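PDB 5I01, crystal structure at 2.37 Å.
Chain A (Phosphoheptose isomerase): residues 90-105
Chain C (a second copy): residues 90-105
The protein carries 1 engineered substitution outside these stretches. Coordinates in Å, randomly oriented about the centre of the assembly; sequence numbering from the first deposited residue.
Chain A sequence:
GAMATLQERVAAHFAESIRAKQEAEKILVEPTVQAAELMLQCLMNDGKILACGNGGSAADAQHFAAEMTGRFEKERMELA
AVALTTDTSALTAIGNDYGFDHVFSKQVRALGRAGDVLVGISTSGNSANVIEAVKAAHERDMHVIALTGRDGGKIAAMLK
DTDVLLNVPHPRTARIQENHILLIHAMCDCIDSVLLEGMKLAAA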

ATOM      1  N   ALA A  90      -0.865   9.473   1.968  1.00 26.76           N
ATOM      2  CA  ALA A  90      -2.096  10.269   1.905  1.00 27.28           C
ATOM      3  C   ALA A  90      -3.078   9.897   2.996  1.00 27.91           C
ATOM      4  O   ALA A  90      -3.650  10.768   3.631  1.00 28.53           O
ATOM      5  CB  ALA A  90      -2.769  10.114   0.552  1.00 28.04           C
ATOM      6  N   LEU A  91      -3.289   8.604   3.206  1.00 29.69           N
ATOM      7  CA  LEU A  91      -4.167   8.146   4.283  1.00 30.73           C
ATOM      8  C   LEU A  91      -3.681   8.646   5.665  1.00 30.19           C
ATOM      9  O   LEU A  91      -4.458   9.226   6.427  1.00 28.99           O
ATOM     10  CB  LEU A  91      -4.293   6.615   4.273  1.00 31.54           C
ATOM     11  CG  LEU A  91      -5.047   5.970   3.100  1.00 32.61           C
ATOM     12  CD1 LEU A  91      -4.846   4.467   3.113  1.00 33.81           C
ATOM     13  CD2 LEU A  91      -6.531   6.261   3.121  1.00 32.36           C
ATOM     14  N   THR A  92      -2.400   8.441   5.970  1.00 29.13           N
ATOM     15  CA  THR A  92      -1.849   8.841   7.273  1.00 29.22           C
ATOM     16  C   THR A  92      -1.699  10.354   7.436  1.00 28.75           C
ATOM     17  O   THR A  92      -1.851  10.870   8.535  1.00 29.56           O
ATOM     18  CB  THR A  92      -0.518   8.127   7.622  1.00 28.78           C
ATOM     19  OG1 THR A  92       0.493   8.414   6.640  1.00 27.54           O
ATOM     20  CG2 THR A  92      -0.735   6.605   7.735  1.00 29.28           C
ATOM     21  N   ALA A  93      -1.418  11.064   6.354  1.00 28.85           N
ATOM     22  CA  ALA A  93      -1.312  12.521   6.425  1.00 31.13           C
ATOM     23  C   ALA A  93      -2.658  13.133   6.755  1.00 32.86           C
ATOM     24  O   ALA A  93      -2.758  13.971   7.631  1.00 33.45           O
ATOM     25  CB  ALA A  93      -0.786  13.099   5.114  1.00 30.86           C
ATOM     26  N   ILE A  94      -3.696  12.696   6.046  1.00 35.73           N
ATOM     27  CA  ILE A  94      -5.028  13.289   6.169  1.00 35.64           C
ATOM     28  C   ILE A  94      -5.657  12.880   7.495  1.00 36.56           C
ATOM     29  O   ILE A  94      -6.241  13.716   8.182  1.00 35.10           O
ATOM     30  CB  ILE A  94      -5.930  12.917   4.971  1.00 35.12           C
ATOM     31  CG1 ILE A  94      -5.347  13.498   3.675  1.00 34.90           C
ATOM     32  CG2 ILE A  94      -7.357  13.411   5.192  1.00 35.68           C
ATOM     33  CD1 ILE A  94      -5.876  12.849   2.413  1.00 36.63           C
ATOM     34  N   GLY A  95      -5.514  11.604   7.857  1.00 37.79           N
ATOM     35  CA  GLY A  95      -5.968  11.105   9.161  1.00 40.49           C
ATOM     36  C   GLY A  95      -5.370  11.855  10.340  1.00 41.48           C
ATOM     37  O   GLY A  95      -6.085  12.284  11.243  1.00 44.18           O
ATOM     38  N   ASN A  96      -4.054  12.021  10.319  1.00 42.79           N
ATOM     39  CA  ASN A  96      -3.348  12.756  11.367  1.00 44.70           C
ATOM     40  C   ASN A  96      -3.729  14.237  11.361  1.00 43.32           C
ATOM     41  O   ASN A  96      -4.111  14.769  12.386  1.00 42.55           O
ATOM     42  CB  ASN A  96      -1.822  12.610  11.205  1.00 45.00           C
ATOM     43  CG  ASN A  96      -1.045  13.180  12.385  1.00 45.24           C
ATOM     44  OD1 ASN A  96      -1.293  12.814  13.534  1.00 44.41           O
ATOM     45  ND2 ASN A  96      -0.094  14.068  12.107  1.00 43.87           N
ATOM     46  N   ASP A  97      -3.637  14.882  10.204  1.00 45.02           N
ATOM     47  CA  ASP A  97      -3.775  16.335  10.123  1.00 47.32           C
ATOM     48  C   ASP A  97      -5.239  16.757  10.222  1.00 46.82           C
ATOM     49  O   ASP A  97      -5.625  17.443  11.164  1.00 46.85           O
ATOM     50  CB  ASP A  97      -3.113  16.891   8.846  1.00 50.14           C
ATOM     51  CG  ASP A  97      -1.598  16.577   8.764  1.00 51.09           C
ATOM     52  OD1 ASP A  97      -1.031  16.021   9.735  1.00 51.11           O
ATOM     53  OD2 ASP A  97      -0.979  16.866   7.711  1.00 50.61           O
ATOM     54  N   TYR A  98      -6.059  16.316   9.278  1.00 45.30           N
ATOM     55  CA  TYR A  98      -7.458  16.734   9.241  1.00 45.26           C
ATOM     56  C   TYR A  98      -8.369  15.843  10.095  1.00 42.60           C
ATOM     57  O   TYR A  98      -9.166  16.349  10.890  1.00 42.33           O
ATOM     58  CB  TYR A  98      -7.938  16.833   7.790  1.00 47.74           C
ATOM     59  CG  TYR A  98      -7.143  17.850   7.006  1.00 52.15           C
ATOM     60  CD1 TYR A  98      -7.375  19.214   7.170  1.00 56.07           C
ATOM     61  CD2 TYR A  98      -6.126  17.456   6.126  1.00 55.85           C
ATOM     62  CE1 TYR A  98      -6.632  20.160   6.469  1.00 59.75           C
ATOM     63  CE2 TYR A  98      -5.376  18.395   5.420  1.00 57.31           C
ATOM     64  CZ  TYR A  98      -5.633  19.746   5.594  1.00 59.28           C
ATOM     65  OH  TYR A  98      -4.912  20.690   4.899  1.00 63.08           O
ATOM     66  N   GLY A  99      -8.239  14.528   9.948  1.00 38.92           N
ATOM     67  CA  GLY A  99      -9.105  13.569  10.633  1.00 36.15           C
ATOM     68  C   GLY A  99      -9.498  12.459   9.696  1.00 34.64           C
ATOM     69  O   GLY A  99      -9.554  12.652   8.478  1.00 35.27           O
ATOM     70  N   PHE A 100      -9.782  11.294  10.259  1.00 34.47           N
ATOM     71  CA  PHE A 100      -9.997  10.087   9.458  1.00 35.37           C
ATOM     72  C   PHE A 100     -11.191  10.160   8.492  1.00 36.36           C
ATOM     73  O   PHE A 100     -11.179   9.506   7.453  1.00 37.04           O
ATOM     74  CB  PHE A 100     -10.114   8.846  10.350  1.00 35.33           C
ATOM     75  CG  PHE A 100     -10.089   7.552   9.579  1.00 35.67           C
ATOM     76  CD1 PHE A 100      -8.934   7.144   8.911  1.00 35.98           C
ATOM     77  CD2 PHE A 100     -11.223   6.756   9.489  1.00 35.53           C
ATOM     78  CE1 PHE A 100      -8.910   5.962   8.182  1.00 35.56           C
ATOM     79  CE2 PHE A 100     -11.203   5.572   8.767  1.00 36.29           C
ATOM     80  CZ  PHE A 100     -10.043   5.175   8.117  1.00 35.58           C
ATOM     81  N   ASP A 101     -12.192  10.976   8.810  1.00 36.52           N
ATOM     82  CA  ASP A 101     -13.407  11.066   7.995  1.00 38.03           C
ATOM     83  C   ASP A 101     -13.223  11.798   6.646  1.00 36.08           C
ATOM     84  O   ASP A 101     -14.131  11.780   5.812  1.00 33.49           O
ATOM     85  CB  ASP A 101     -14.537  11.715   8.813  1.00 41.40           C
ATOM     86  CG  ASP A 101     -14.853  10.951  10.125  1.00 45.95           C
ATOM     87  OD1 ASP A 101     -14.278   9.852  10.383  1.00 45.76           O
ATOM     88  OD2 ASP A 101     -15.686  11.472  10.909  1.00 51.85           O
ATOM     89  N   HIS A 102     -12.064  12.432   6.443  1.00 34.60           N
ATOM     90  CA  HIS A 102     -11.749  13.124   5.201  1.00 35.64           C
ATOM     91  C   HIS A 102     -10.704  12.391   4.335  1.00 34.69           C
ATOM     92  O   HIS A 102     -10.249  12.941   3.332  1.00 33.99           O
ATOM     93  CB  HIS A 102     -11.246  14.540   5.519  1.00 38.75           C
ATOM     94  CG  HIS A 102     -12.126  15.295   6.470  1.00 42.93           C
ATOM     95  ND1 HIS A 102     -13.296  15.909   6.078  1.00 44.34           N
ATOM     96  CD2 HIS A 102     -12.012  15.523   7.801  1.00 44.39           C
ATOM     97  CE1 HIS A 102     -13.862  16.484   7.123  1.00 44.25           C
ATOM     98  NE2 HIS A 102     -13.103  16.265   8.181  1.00 44.30           N
ATOM     99  N   VAL A 103     -10.325  11.162   4.701  1.00 33.34           N
ATOM    100  CA  VAL A 103      -9.282  10.447   3.951  1.00 31.74           C
ATOM    101  C   VAL A 103      -9.645  10.112   2.510  1.00 29.86           C
ATOM    102  O   VAL A 103      -8.761  10.053   1.667  1.00 30.54           O
ATOM    103  CB  VAL A 103      -8.739   9.177   4.663  1.00 31.59           C
ATOM    104  CG1 VAL A 103      -8.041   9.554   5.969  1.00 31.75           C
ATOM    105  CG2 VAL A 103      -9.817   8.112   4.855  1.00 31.82           C
ATOM    106  N   PHE A 104     -10.927   9.893   2.232  1.00 28.64           N
ATOM    107  CA  PHE A 104     -11.402   9.630   0.857  1.00 28.13           C
ATOM    108  C   PHE A 104     -11.930  10.896   0.169  1.00 27.98           C
ATOM    109  O   PHE A 104     -11.633  11.143  -1.007  1.00 27.62           O
ATOM    110  CB  PHE A 104     -12.484   8.538   0.853  1.00 27.34           C
ATOM    111  CG  PHE A 104     -12.048   7.227   1.477  1.00 26.89           C
ATOM    112  CD1 PHE A 104     -10.767   6.710   1.266  1.00 26.99           C
ATOM    113  CD2 PHE A 104     -12.931   6.490   2.254  1.00 26.48           C
ATOM    114  CE1 PHE A 104     -10.384   5.511   1.838  1.00 26.62           C
ATOM    115  CE2 PHE A 104     -12.552   5.284   2.826  1.00 25.92           C
ATOM    116  CZ  PHE A 104     -11.283   4.793   2.616  1.00 26.44           C
ATOM    117  N   SER A 105     -12.695  11.699   0.899  1.00 27.55           N
ATOM    118  CA  SER A 105     -13.230  12.953   0.361  1.00 29.03           C
ATOM    119  C   SER A 105     -12.165  13.944  -0.148  1.00 29.81           C
ATOM    120  O   SER A 105     -12.438  14.690  -1.071  1.00 30.73           O
ATOM    121  CB  SER A 105     -14.128  13.645   1.395  1.00 29.10           C
ATOM    122  OG  SER A 105     -13.351  14.319   2.369  1.00 31.04           O
TER
ATOM    123  N   ALA C  90      -5.850  -2.822   7.171  1.00 29.01           N
ATOM    124  CA  ALA C  90      -5.667  -2.692   8.622  1.00 30.45           C
ATOM    125  C   ALA C  90      -5.833  -1.254   9.088  1.00 30.25           C
ATOM    126  O   ALA C  90      -6.527  -0.996  10.073  1.00 29.09           O
ATOM    127  CB  ALA C  90      -4.297  -3.215   9.051  1.00 31.61           C
ATOM    128  N   LEU C  91      -5.177  -0.327   8.392  1.00 30.42           N
ATOM    129  CA  LEU C  91      -5.281   1.088   8.741  1.00 32.71           C
ATOM    130  C   LEU C  91      -6.735   1.558   8.651  1.00 31.50           C
ATOM    131  O   LEU C  91      -7.203   2.265   9.542  1.00 30.36           O
ATOM    132  CB  LEU C  91      -4.389   1.972   7.854  1.00 34.27           C
ATOM    133  CG  LEU C  91      -2.865   1.806   7.895  1.00 36.46           C
ATOM    134  CD1 LEU C  91      -2.188   2.709   6.856  1.00 36.07           C
ATOM    135  CD2 LEU C  91      -2.323   2.094   9.286  1.00 37.51           C
ATOM    136  N   THR C  92      -7.448   1.164   7.595  1.00 30.48           N
ATOM    137  CA  THR C  92      -8.820   1.637   7.418  1.00 31.06           C
ATOM    138  C   THR C  92      -9.801   0.932   8.361  1.00 31.76           C
ATOM    139  O   THR C  92     -10.708   1.572   8.866  1.00 34.10           O
ATOM    140  CB  THR C  92      -9.321   1.563   5.955  1.00 30.94           C
ATOM    141  OG1 THR C  92      -9.253   0.214   5.465  1.00 30.82           O
ATOM    142  CG2 THR C  92      -8.538   2.512   5.061  1.00 30.25           C
ATOM    143  N   ALA C  93      -9.623  -0.366   8.610  1.00 32.01           N
ATOM    144  CA  ALA C  93     -10.466  -1.077   9.585  1.00 32.04           C
ATOM    145  C   ALA C  93     -10.358  -0.435  10.962  1.00 33.50           C
ATOM    146  O   ALA C  93     -11.365  -0.097  11.568  1.00 34.14           O
ATOM    147  CB  ALA C  93     -10.083  -2.539   9.664  1.00 31.59           C
ATOM    148  N   ILE C  94      -9.126  -0.226  11.420  1.00 34.67           N
ATOM    149  CA  ILE C  94      -8.873   0.373  12.727  1.00 35.15           C
ATOM    150  C   ILE C  94      -9.283   1.844  12.742  1.00 35.35           C
ATOM    151  O   ILE C  94      -9.954   2.285  13.661  1.00 36.08           O
ATOM    152  CB  ILE C  94      -7.396   0.220  13.153  1.00 35.03           C
ATOM    153  CG1 ILE C  94      -7.056  -1.269  13.336  1.00 34.80           C
ATOM    154  CG2 ILE C  94      -7.112   0.992  14.449  1.00 35.07           C
ATOM    155  CD1 ILE C  94      -5.564  -1.554  13.383  1.00 35.42           C
ATOM    156  N   GLY C  95      -8.881   2.599  11.732  1.00 37.69           N
ATOM    157  CA  GLY C  95      -9.336   3.997  11.585  1.00 38.83           C
ATOM    158  C   GLY C  95     -10.848   4.176  11.674  1.00 37.53           C
ATOM    159  O   GLY C  95     -11.321   5.103  12.322  1.00 38.59           O
ATOM    160  N   ASN C  96     -11.599   3.271  11.044  1.00 38.65           N
ATOM    161  CA  ASN C  96     -13.078   3.330  11.006  1.00 40.66           C
ATOM    162  C   ASN C  96     -13.762   2.899  12.325  1.00 41.77           C
ATOM    163  O   ASN C  96     -14.664   3.584  12.816  1.00 39.15           O
ATOM    164  CB  ASN C  96     -13.596   2.472   9.838  1.00 40.77           C
ATOM    165  CG  ASN C  96     -15.059   2.742   9.494  1.00 40.59           C
ATOM    166  OD1 ASN C  96     -15.457   3.889   9.298  1.00 39.89           O
ATOM    167  ND2 ASN C  96     -15.857   1.675   9.387  1.00 38.53           N
ATOM    168  N   ASP C  97     -13.313   1.782  12.894  1.00 46.08           N
ATOM    169  CA  ASP C  97     -13.971   1.149  14.050  1.00 50.71           C
ATOM    170  C   ASP C  97     -13.465   1.640  15.405  1.00 52.29           C
ATOM    171  O   ASP C  97     -14.265   1.972  16.275  1.00 56.26           O
ATOM    172  CB  ASP C  97     -13.827  -0.378  13.975  1.00 54.22           C
ATOM    173  CG  ASP C  97     -14.312  -0.953  12.635  1.00 58.54           C
ATOM    174  OD1 ASP C  97     -15.185  -0.329  11.981  1.00 60.34           O
ATOM    175  OD2 ASP C  97     -13.807  -2.028  12.234  1.00 61.23           O
ATOM    176  N   TYR C  98     -12.149   1.671  15.591  1.00 53.27           N
ATOM    177  CA  TYR C  98     -11.548   2.091  16.865  1.00 53.73           C
ATOM    178  C   TYR C  98     -11.096   3.556  16.891  1.00 48.91           C
ATOM    179  O   TYR C  98     -10.994   4.133  17.962  1.00 51.90           O
ATOM    180  CB  TYR C  98     -10.365   1.187  17.226  1.00 58.32           C
ATOM    181  CG  TYR C  98     -10.737  -0.252  17.520  1.00 64.30           C
ATOM    182  CD1 TYR C  98     -10.887  -1.189  16.487  1.00 67.11           C
ATOM    183  CD2 TYR C  98     -10.919  -0.692  18.837  1.00 69.76           C
ATOM    184  CE1 TYR C  98     -11.217  -2.517  16.755  1.00 69.11           C
ATOM    185  CE2 TYR C  98     -11.249  -2.017  19.116  1.00 72.26           C
ATOM    186  CZ  TYR C  98     -11.399  -2.928  18.076  1.00 72.60           C
ATOM    187  OH  TYR C  98     -11.727  -4.241  18.357  1.00 73.45           O
ATOM    188  N   GLY C  99     -10.812   4.152  15.735  1.00 44.61           N
ATOM    189  CA  GLY C  99     -10.290   5.517  15.670  1.00 39.96           C
ATOM    190  C   GLY C  99      -8.816   5.561  15.294  1.00 37.63           C
ATOM    191  O   GLY C  99      -8.037   4.677  15.656  1.00 35.93           O
ATOM    192  N   PHE C 100      -8.443   6.628  14.593  1.00 35.54           N
ATOM    193  CA  PHE C 100      -7.112   6.802  14.014  1.00 34.56           C
ATOM    194  C   PHE C 100      -5.940   6.763  15.010  1.00 34.79           C
ATOM    195  O   PHE C 100      -4.841   6.327  14.653  1.00 35.19           O
ATOM    196  CB  PHE C 100      -7.058   8.110  13.213  1.00 34.09           C
ATOM    197  CG  PHE C 100      -5.918   8.171  12.247  1.00 34.86           C
ATOM    198  CD1 PHE C 100      -5.884   7.324  11.140  1.00 36.37           C
ATOM    199  CD2 PHE C 100      -4.875   9.057  12.439  1.00 36.07           C
ATOM    200  CE1 PHE C 100      -4.834   7.368  10.237  1.00 35.99           C
ATOM    201  CE2 PHE C 100      -3.819   9.100  11.544  1.00 37.36           C
ATOM    202  CZ  PHE C 100      -3.805   8.256  10.443  1.00 36.51           C
ATOM    203  N   ASP C 101      -6.173   7.187  16.251  1.00 34.40           N
ATOM    204  CA  ASP C 101      -5.136   7.172  17.285  1.00 34.63           C
ATOM    205  C   ASP C 101      -4.558   5.768  17.551  1.00 33.99           C
ATOM    206  O   ASP C 101      -3.488   5.665  18.148  1.00 33.94           O
ATOM    207  CB  ASP C 101      -5.665   7.764  18.615  1.00 36.91           C
ATOM    208  CG  ASP C 101      -6.015   9.275  18.530  1.00 39.86           C
ATOM    209  OD1 ASP C 101      -5.887   9.904  17.443  1.00 41.59           O
ATOM    210  OD2 ASP C 101      -6.432   9.836  19.576  1.00 39.93           O
ATOM    211  N   HIS C 102      -5.248   4.704  17.117  1.00 33.23           N
ATOM    212  CA  HIS C 102      -4.883   3.315  17.467  1.00 33.45           C
ATOM    213  C   HIS C 102      -4.309   2.450  16.325  1.00 32.54           C
ATOM    214  O   HIS C 102      -4.027   1.271  16.525  1.00 32.48           O
ATOM    215  CB  HIS C 102      -6.104   2.629  18.107  1.00 34.01           C
ATOM    216  CG  HIS C 102      -6.594   3.330  19.338  1.00 36.07           C
ATOM    217  ND1 HIS C 102      -5.927   3.270  20.544  1.00 37.59           N
ATOM    218  CD2 HIS C 102      -7.665   4.135  19.541  1.00 36.54           C
ATOM    219  CE1 HIS C 102      -6.571   4.001  21.436  1.00 38.62           C
ATOM    220  NE2 HIS C 102      -7.631   4.532  20.854  1.00 37.11           N
ATOM    221  N   VAL C 103      -4.107   3.036  15.148  1.00 31.79           N
ATOM    222  CA  VAL C 103      -3.718   2.262  13.957  1.00 31.51           C
ATOM    223  C   VAL C 103      -2.336   1.589  14.062  1.00 30.79           C
ATOM    224  O   VAL C 103      -2.126   0.521  13.474  1.00 29.78           O
ATOM    225  CB  VAL C 103      -3.814   3.094  12.641  1.00 31.17           C
ATOM    226  CG1 VAL C 103      -5.234   3.619  12.425  1.00 31.39           C
ATOM    227  CG2 VAL C 103      -2.805   4.240  12.605  1.00 30.87           C
ATOM    228  N   PHE C 104      -1.401   2.225  14.777  1.00 29.79           N
ATOM    229  CA  PHE C 104      -0.051   1.680  14.956  1.00 28.86           C
ATOM    230  C   PHE C 104       0.065   0.870  16.257  1.00 27.91           C
ATOM    231  O   PHE C 104       0.738  -0.156  16.293  1.00 26.30           O
ATOM    232  CB  PHE C 104       1.016   2.790  14.914  1.00 28.81           C
ATOM    233  CG  PHE C 104       1.042   3.609  13.633  1.00 29.46           C
ATOM    234  CD1 PHE C 104       0.754   3.047  12.381  1.00 30.14           C
ATOM    235  CD2 PHE C 104       1.413   4.960  13.676  1.00 30.04           C
ATOM    236  CE1 PHE C 104       0.789   3.824  11.219  1.00 30.19           C
ATOM    237  CE2 PHE C 104       1.446   5.738  12.515  1.00 30.30           C
ATOM    238  CZ  PHE C 104       1.133   5.172  11.286  1.00 29.75           C
ATOM    239  N   SER C 105      -0.583   1.334  17.321  1.00 28.78           N
ATOM    240  CA  SER C 105      -0.541   0.651  18.622  1.00 29.26           C
ATOM    241  C   SER C 105      -1.099  -0.774  18.548  1.00 29.57           C
ATOM    242  O   SER C 105      -0.476  -1.716  19.039  1.00 27.51           O
ATOM    243  CB  SER C 105      -1.299   1.460  19.675  1.00 28.54           C
ATOM    244  OG  SER C 105      -2.641   1.665  19.285  1.00 28.63           O
TER

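Each stretch opens with the last turns of a helix that begins earlier in the chain. The i to i+4 ladder is regular in both copies, from I94(A) N to A90(A) O at 3.1 Å through D97(A) N to A93(A) O at 2.9 Å. The chain then turns at G99(A) and G99(C), the first residues to leave helical angles, with phi/psi of 138/153 in chain A and 107/148 in chain C. A beta carbon at these angles would be jammed against the carbonyl oxygen of the residue before, so the turn itself calls for glycine. Beyond the turn, F100(A) and F100(C) each face the other stretch. The CA atoms of F100(A) and F100(C) lie 6.3 Å apart, those of L91(A) and L91(C) 8.4 Å.

The two phenylalanines carry the contact, with 118 Å² of F100(A) and 115 Å² of F100(C) covered, out of 535 Å² buried in total. Both have CA-to-CB directed toward the partner and chi1 in the t well (-170° and -162°), which lays each ring on the opposing helix. G95(A) CA sits 3.8 Å from the centroid of the F100(C) ring, 12° off the normal; G95(C) CA lies 3.7 Å from that of F100(A), 11° off. These are CH-pi contacts over a ring face, and they need a bare backbone: an ideal beta carbon would come within 2.6 Å of F100(C) CZ on G95(A), and 2.5 Å of F100(A) CE1 on G95(C). Glycine thus lets each ring close on the main chain, with F100(A) CE2 reaching G95(C) C at 3.2 Å. Where the rings meet each other, CD1 of F100(A) and CD1 of F100(C) are 3.8 Å apart.

T92(A) and T92(C) flank this centre. T92(A) CA lies 3.8 Å from F100(C) CZ, near the plane of that ring at its edge. Chi1 in the p well (60° and 58°) leaves each threonine a methyl for the apolar contact: T92(A) CG2 is 4.3 Å from both L91(C) CD1 and F104(C) CZ, and T92(C) CG2 is 4.3 Å from F104(A) CZ. Each OG1 is hydrogen-bonded to a residue just outside its stretch, which satisfies a polar group in a buried position.

No hydrogen bond crosses between the stretches. N96(A) N approaches F100(C) CE2 at 3.2 Å, but its hydrogen bond runs to T92(A) O, 3.1 Å away, within its own helix.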